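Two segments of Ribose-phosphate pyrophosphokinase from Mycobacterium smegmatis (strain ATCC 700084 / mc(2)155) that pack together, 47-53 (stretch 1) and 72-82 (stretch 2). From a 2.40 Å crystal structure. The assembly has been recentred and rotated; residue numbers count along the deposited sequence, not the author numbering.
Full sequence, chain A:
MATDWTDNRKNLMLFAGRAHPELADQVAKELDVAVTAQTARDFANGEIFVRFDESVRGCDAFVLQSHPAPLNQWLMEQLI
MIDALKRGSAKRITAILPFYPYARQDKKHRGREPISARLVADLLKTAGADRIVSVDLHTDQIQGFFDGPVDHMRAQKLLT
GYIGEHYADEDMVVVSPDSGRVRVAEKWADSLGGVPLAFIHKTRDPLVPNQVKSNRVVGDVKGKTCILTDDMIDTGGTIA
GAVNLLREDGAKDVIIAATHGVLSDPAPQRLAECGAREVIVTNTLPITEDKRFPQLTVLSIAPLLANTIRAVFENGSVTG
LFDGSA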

ATOM      1  N   GLU A  47      22.137  28.913  18.572  1.00 38.92           N
ATOM      2  CA  GLU A  47      22.757  30.154  18.104  1.00 39.58           C
ATOM      3  C   GLU A  47      22.062  31.348  18.722  1.00 38.85           C
ATOM      4  O   GLU A  47      20.851  31.426  18.765  1.00 41.90           O
ATOM      5  CB  GLU A  47      22.713  30.284  16.568  1.00 42.01           C
ATOM      6  CG  GLU A  47      23.821  29.549  15.821  1.00 43.24           C
ATOM      7  CD  GLU A  47      23.548  29.376  14.316  1.00 47.01           C
ATOM      8  OE1 GLU A  47      22.804  30.209  13.725  1.00 53.04           O
ATOM      9  OE2 GLU A  47      24.072  28.392  13.709  1.00 44.34           O
ATOM     10  N   ILE A  48      22.847  32.301  19.171  1.00 40.97           N
ATOM     11  CA  ILE A  48      22.336  33.521  19.777  1.00 41.11           C
ATOM     12  C   ILE A  48      22.226  34.645  18.749  1.00 39.37           C
ATOM     13  O   ILE A  48      23.132  34.847  17.962  1.00 37.41           O
ATOM     14  CB  ILE A  48      23.283  33.942  20.904  1.00 41.58           C
ATOM     15  CG1 ILE A  48      23.318  32.855  21.961  1.00 39.87           C
ATOM     16  CG2 ILE A  48      22.872  35.246  21.560  1.00 44.43           C
ATOM     17  CD1 ILE A  48      24.667  32.771  22.591  1.00 40.76           C
ATOM     18  N   PHE A  49      21.129  35.382  18.821  1.00 41.02           N
ATOM     19  CA  PHE A  49      20.889  36.532  17.993  1.00 42.14           C
ATOM     20  C   PHE A  49      20.908  37.751  18.881  1.00 37.88           C
ATOM     21  O   PHE A  49      20.228  37.794  19.875  1.00 32.50           O
ATOM     22  CB  PHE A  49      19.520  36.412  17.342  1.00 50.03           C
ATOM     23  CG  PHE A  49      19.148  37.598  16.496  1.00 58.92           C
ATOM     24  CD1 PHE A  49      18.590  38.734  17.087  1.00 65.45           C
ATOM     25  CD2 PHE A  49      19.349  37.593  15.111  1.00 65.11           C
ATOM     26  CE1 PHE A  49      18.253  39.844  16.326  1.00 66.33           C
ATOM     27  CE2 PHE A  49      19.000  38.703  14.338  1.00 67.58           C
ATOM     28  CZ  PHE A  49      18.452  39.833  14.951  1.00 65.65           C
ATOM     29  N   VAL A  50      21.628  38.783  18.470  1.00 37.20           N
ATOM     30  CA  VAL A  50      21.762  39.992  19.263  1.00 33.09           C
ATOM     31  C   VAL A  50      21.525  41.163  18.360  1.00 31.72           C
ATOM     32  O   VAL A  50      22.085  41.212  17.293  1.00 35.05           O
ATOM     33  CB  VAL A  50      23.164  40.041  19.938  1.00 36.66           C
ATOM     34  CG1 VAL A  50      23.680  41.461  20.151  1.00 37.71           C
ATOM     35  CG2 VAL A  50      23.122  39.336  21.300  1.00 39.71           C
ATOM     36  N   ARG A  51      20.742  42.141  18.796  1.00 30.71           N
ATOM     37  CA  ARG A  51      20.617  43.392  18.065  1.00 34.82           C
ATOM     38  C   ARG A  51      20.388  44.558  18.998  1.00 32.14           C
ATOM     39  O   ARG A  51      19.560  44.476  19.870  1.00 30.86           O
ATOM     40  CB  ARG A  51      19.470  43.311  17.078  1.00 38.96           C
ATOM     41  CG  ARG A  51      19.420  44.512  16.142  1.00 47.12           C
ATOM     42  CD  ARG A  51      18.249  44.391  15.174  1.00 51.68           C
ATOM     43  NE  ARG A  51      17.020  44.226  15.938  1.00 52.74           N
ATOM     44  CZ  ARG A  51      15.980  43.476  15.602  1.00 55.81           C
ATOM     45  NH1 ARG A  51      15.956  42.784  14.459  1.00 60.41           N
ATOM     46  NH2 ARG A  51      14.947  43.419  16.434  1.00 55.50           N
ATOM     47  N   PHE A  52      21.128  45.642  18.812  1.00 35.26           N
ATOM     48  CA  PHE A  52      20.955  46.805  19.670  1.00 38.64           C
ATOM     49  C   PHE A  52      19.848  47.670  19.106  1.00 40.45           C
ATOM     50  O   PHE A  52      19.804  47.919  17.914  1.00 33.58           O
ATOM     51  CB  PHE A  52      22.236  47.592  19.833  1.00 38.30           C
ATOM     52  CG  PHE A  52      23.324  46.798  20.480  1.00 42.50           C
ATOM     53  CD1 PHE A  52      23.126  46.213  21.722  1.00 40.61           C
ATOM     54  CD2 PHE A  52      24.554  46.636  19.849  1.00 45.85           C
ATOM     55  CE1 PHE A  52      24.124  45.475  22.316  1.00 41.71           C
ATOM     56  CE2 PHE A  52      25.559  45.896  20.446  1.00 42.60           C
ATOM     57  CZ  PHE A  52      25.340  45.303  21.669  1.00 42.09           C
ATOM     58  N   ASP A  53      18.966  48.143  19.980  1.00 42.01           N
ATOM     59  CA  ASP A  53      17.781  48.871  19.538  1.00 46.27           C
ATOM     60  C   ASP A  53      17.876  50.379  19.726  1.00 46.07           C
ATOM     61  O   ASP A  53      16.891  51.077  19.575  1.00 51.40           O
ATOM     62  CB  ASP A  53      16.552  48.251  20.184  1.00 47.89           C
ATOM     63  CG  ASP A  53      16.288  46.815  19.667  1.00 53.42           C
ATOM     64  OD1 ASP A  53      16.567  46.503  18.480  1.00 50.11           O
ATOM     65  OD2 ASP A  53      15.810  45.986  20.453  1.00 62.14           O
ATOM     66  N   ASN A  72      28.815  28.289  28.853  1.00 35.58           N
ATOM     67  CA  ASN A  72      29.364  28.559  27.534  1.00 31.99           C
ATOM     68  C   ASN A  72      28.460  29.408  26.637  1.00 32.70           C
ATOM     69  O   ASN A  72      28.944  30.213  25.839  1.00 28.19           O
ATOM     70  CB  ASN A  72      29.701  27.247  26.860  1.00 31.85           C
ATOM     71  CG  ASN A  72      30.704  26.456  27.665  1.00 34.34           C
ATOM     72  OD1 ASN A  72      31.842  26.931  27.903  1.00 33.34           O
ATOM     73  ND2 ASN A  72      30.300  25.264  28.124  1.00 33.16           N
ATOM     74  N   GLN A  73      27.158  29.204  26.781  1.00 32.07           N
ATOM     75  CA  GLN A  73      26.165  30.048  26.161  1.00 33.16           C
ATOM     76  C   GLN A  73      26.319  31.524  26.554  1.00 28.63           C
ATOM     77  O   GLN A  73      26.210  32.412  25.720  1.00 24.77           O
ATOM     78  CB  GLN A  73      24.792  29.567  26.585  1.00 38.40           C
ATOM     79  CG  GLN A  73      23.655  30.309  25.939  1.00 47.43           C
ATOM     80  CD  GLN A  73      22.330  29.963  26.597  1.00 54.15           C
ATOM     81  OE1 GLN A  73      22.199  28.907  27.212  1.00 53.74           O
ATOM     82  NE2 GLN A  73      21.340  30.849  26.454  1.00 57.36           N
ATOM     83  N   TRP A  74      26.579  31.784  27.827  1.00 27.27           N
ATOM     84  CA  TRP A  74      26.648  33.175  28.288  1.00 27.27           C
ATOM     85  C   TRP A  74      27.949  33.827  27.900  1.00 26.17           C
ATOM     86  O   TRP A  74      28.006  35.036  27.680  1.00 26.12           O
ATOM     87  CB  TRP A  74      26.423  33.299  29.788  1.00 26.88           C
ATOM     88  CG  TRP A  74      25.177  32.686  30.277  1.00 27.65           C
ATOM     89  CD1 TRP A  74      25.090  31.734  31.225  1.00 30.37           C
ATOM     90  CD2 TRP A  74      23.852  32.929  29.830  1.00 28.35           C
ATOM     91  NE1 TRP A  74      23.791  31.354  31.406  1.00 31.67           N
ATOM     92  CE2 TRP A  74      23.002  32.088  30.570  1.00 28.56           C
ATOM     93  CE3 TRP A  74      23.295  33.779  28.885  1.00 31.68           C
ATOM     94  CZ2 TRP A  74      21.615  32.075  30.412  1.00 30.13           C
ATOM     95  CZ3 TRP A  74      21.900  33.756  28.709  1.00 34.62           C
ATOM     96  CH2 TRP A  74      21.078  32.908  29.485  1.00 30.61           C
ATOM     97  N   LEU A  75      28.991  33.028  27.826  1.00 26.65           N
ATOM     98  CA  LEU A  75      30.287  33.494  27.336  1.00 29.37           C
ATOM     99  C   LEU A  75      30.221  33.882  25.857  1.00 26.89           C
ATOM    100  O   LEU A  75      30.714  34.948  25.476  1.00 25.12           O
ATOM    101  CB  LEU A  75      31.359  32.417  27.575  1.00 31.59           C
ATOM    102  CG  LEU A  75      32.749  32.792  27.106  1.00 36.11           C
ATOM    103  CD1 LEU A  75      33.259  34.087  27.760  1.00 36.96           C
ATOM    104  CD2 LEU A  75      33.663  31.603  27.393  1.00 39.65           C
ATOM    105  N   MET A  76      29.592  33.039  25.030  1.00 26.49           N
ATOM    106  CA  MET A  76      29.345  33.402  23.613  1.00 27.67           C
ATOM    107  C   MET A  76      28.448  34.624  23.463  1.00 26.18           C
ATOM    108  O   MET A  76      28.721  35.446  22.633  1.00 24.37           O
ATOM    109  CB  MET A  76      28.724  32.273  22.833  1.00 30.98           C
ATOM    110  CG  MET A  76      29.691  31.121  22.582  1.00 39.22           C
ATOM    111  SD  MET A  76      31.221  31.539  21.714  1.00 47.54           S
ATOM    112  CE  MET A  76      30.603  32.565  20.371  1.00 41.47           C
ATOM    113  N   GLU A  77      27.429  34.780  24.310  1.00 24.82           N
ATOM    114  CA  GLU A  77      26.590  35.957  24.234  1.00 25.88           C
ATOM    115  C   GLU A  77      27.387  37.230  24.483  1.00 23.52           C
ATOM    116  O   GLU A  77      27.197  38.214  23.795  1.00 22.31           O
ATOM    117  CB  GLU A  77      25.384  35.848  25.189  1.00 30.64           C
ATOM    118  CG  GLU A  77      24.483  37.085  25.174  1.00 38.07           C
ATOM    119  CD  GLU A  77      23.129  36.895  25.889  1.00 45.83           C
ATOM    120  OE1 GLU A  77      23.047  37.031  27.151  1.00 41.10           O
ATOM    121  OE2 GLU A  77      22.118  36.651  25.170  1.00 54.03           O
ATOM    122  N   GLN A  78      28.260  37.213  25.485  1.00 23.09           N
ATOM    123  CA  GLN A  78      29.118  38.351  25.776  1.00 22.75           C
ATOM    124  C   GLN A  78      30.071  38.656  24.627  1.00 23.86           C
ATOM    125  O   GLN A  78      30.222  39.813  24.250  1.00 23.55           O
ATOM    126  CB  GLN A  78      29.894  38.107  27.067  1.00 23.45           C
ATOM    127  CG  GLN A  78      30.698  39.303  27.526  1.00 26.35           C
ATOM    128  CD  GLN A  78      31.095  39.208  28.975  1.00 27.96           C
ATOM    129  OE1 GLN A  78      31.480  38.145  29.420  1.00 32.43           O
ATOM    130  NE2 GLN A  78      30.943  40.286  29.725  1.00 28.86           N
ATOM    131  N   LEU A  79      30.698  37.629  24.052  1.00 24.58           N
ATOM    132  CA  LEU A  79      31.580  37.838  22.897  1.00 25.23           C
ATOM    133  C   LEU A  79      30.843  38.394  21.691  1.00 23.88           C
ATOM    134  O   LEU A  79      31.390  39.255  21.003  1.00 22.59           O
ATOM    135  CB  LEU A  79      32.278  36.545  22.466  1.00 27.05           C
ATOM    136  CG  LEU A  79      33.222  35.937  23.494  1.00 27.17           C
ATOM    137  CD1 LEU A  79      33.611  34.542  23.067  1.00 25.99           C
ATOM    138  CD2 LEU A  79      34.440  36.800  23.699  1.00 27.81           C
ATOM    139  N   ILE A  80      29.628  37.913  21.450  1.00 22.89           N
ATOM    140  CA  ILE A  80      28.797  38.405  20.336  1.00 24.57           C
ATOM    141  C   ILE A  80      28.411  39.888  20.530  1.00 26.00           C
ATOM    142  O   ILE A  80      28.503  40.661  19.605  1.00 23.83           O
ATOM    143  CB  ILE A  80      27.586  37.510  20.120  1.00 24.26           C
ATOM    144  CG1 ILE A  80      28.046  36.229  19.460  1.00 27.04           C
ATOM    145  CG2 ILE A  80      26.556  38.129  19.211  1.00 25.17           C
ATOM    146  CD1 ILE A  80      27.081  35.069  19.673  1.00 29.70           C
ATOM    147  N   MET A  81      28.049  40.274  21.747  1.00 27.84           N
ATOM    148  CA  MET A  81      27.755  41.665  22.062  1.00 28.72           C
ATOM    149  C   MET A  81      28.964  42.560  21.885  1.00 25.06           C
ATOM    150  O   MET A  81      28.844  43.690  21.418  1.00 24.17           O
ATOM    151  CB  MET A  81      27.249  41.809  23.508  1.00 31.67           C
ATOM    152  CG  MET A  81      25.789  41.428  23.645  1.00 38.47           C
ATOM    153  SD  MET A  81      25.158  41.198  25.330  1.00 47.33           S
ATOM    154  CE  MET A  81      24.916  42.882  25.812  1.00 44.56           C
ATOM    155  N   ILE A  82      30.123  42.088  22.300  1.00 22.98           N
ATOM    156  CA  ILE A  82      31.347  42.855  22.119  1.00 24.62           C
ATOM    157  C   ILE A  82      31.704  43.043  20.622  1.00 24.99           C
ATOM    158  O   ILE A  82      32.089  44.135  20.243  1.00 24.47           O
ATOM    159  CB  ILE A  82      32.499  42.234  22.936  1.00 25.88           C
ATOM    160  CG1 ILE A  82      32.227  42.442  24.415  1.00 23.89           C
ATOM    161  CG2 ILE A  82      33.845  42.868  22.583  1.00 25.77           C
ATOM    162  CD1 ILE A  82      32.970  41.503  25.302  1.00 24.26           C
TER

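Stretch 2 is helical throughout, and its backbone supplies the evidence: each amide from M76 to I82 donates to the carbonyl four residues earlier, from M76 N to N72 O at 3.0 Å through I82 N to Q78 O at 3.0 Å. Stretch 1 is a strand from I48 to F52. The two axes approach to 8.9 Å and run in the same general direction, 36° apart. Register is set by two CA pairs, I48 CA to E77 CA at 6.6 Å and V50 CA to M81 CA at 6.8 Å: two residues of strand advance match four of helix, roughly one turn. No hydrogen bond crosses the interface, which buries 393 Å² in total and rests on van der Waals packing.

Along the helix, N72 lies out of reach, and contact begins at Q73. Its carbonyl oxygen O sits 3.5 Å from I48 CD1, the shortest approach between the stretches. That oxygen already accepts from E77 N at 3.0 Å, so the methyl group packs against a helical hydrogen bond and itself offers no polar partner. W74 and L75 direct their CA-to-CB bonds away and make no contact.

M76 points toward the strand at its CB, which lies 4.1 Å from I48 CD1, but the side chain then leads away, its m, m, m rotamer carrying the thioether elsewhere. E77 contributes its backbone first, with N 3.8 Å from I48 CD1. Its carboxylate also passes close, OE2 to I48 CG2 at 3.9 Å, a contact without polar bonding; both carboxylate oxygens are hydrogen-bonded elsewhere in the structure. I48, covered over 111 Å², thus spans the helix surface from Q73 to I80.

Q78 and L79 are out of reach. One turn after M76, I80 points toward the strand and serves two residues: CD1 lies 4.1 Å from I48 CB, and CG2 lies 4.0 Å from V50 CB. Its branched side chain therefore presents different methyl groups to successive inward-facing strand residues.

M81 leaves the helix sideways, yet its CG comes within 4.1 Å of V50 CG1. The same atom is 4.4 Å from F52 CZ, while M81 O lies 3.9 Å from F52 CZ, at the ring edge and near its plane. F52 also starts sideways, but its ring end swings nearer the helix. I82 points away and closes the segment without contact.

The alternation of the strand explains the omissions opposite: F49 points away, and R51 is out of reach, its NE instead forming a salt bridge with D53 OD1 at 3.4 Å, a weak hydrogen bond.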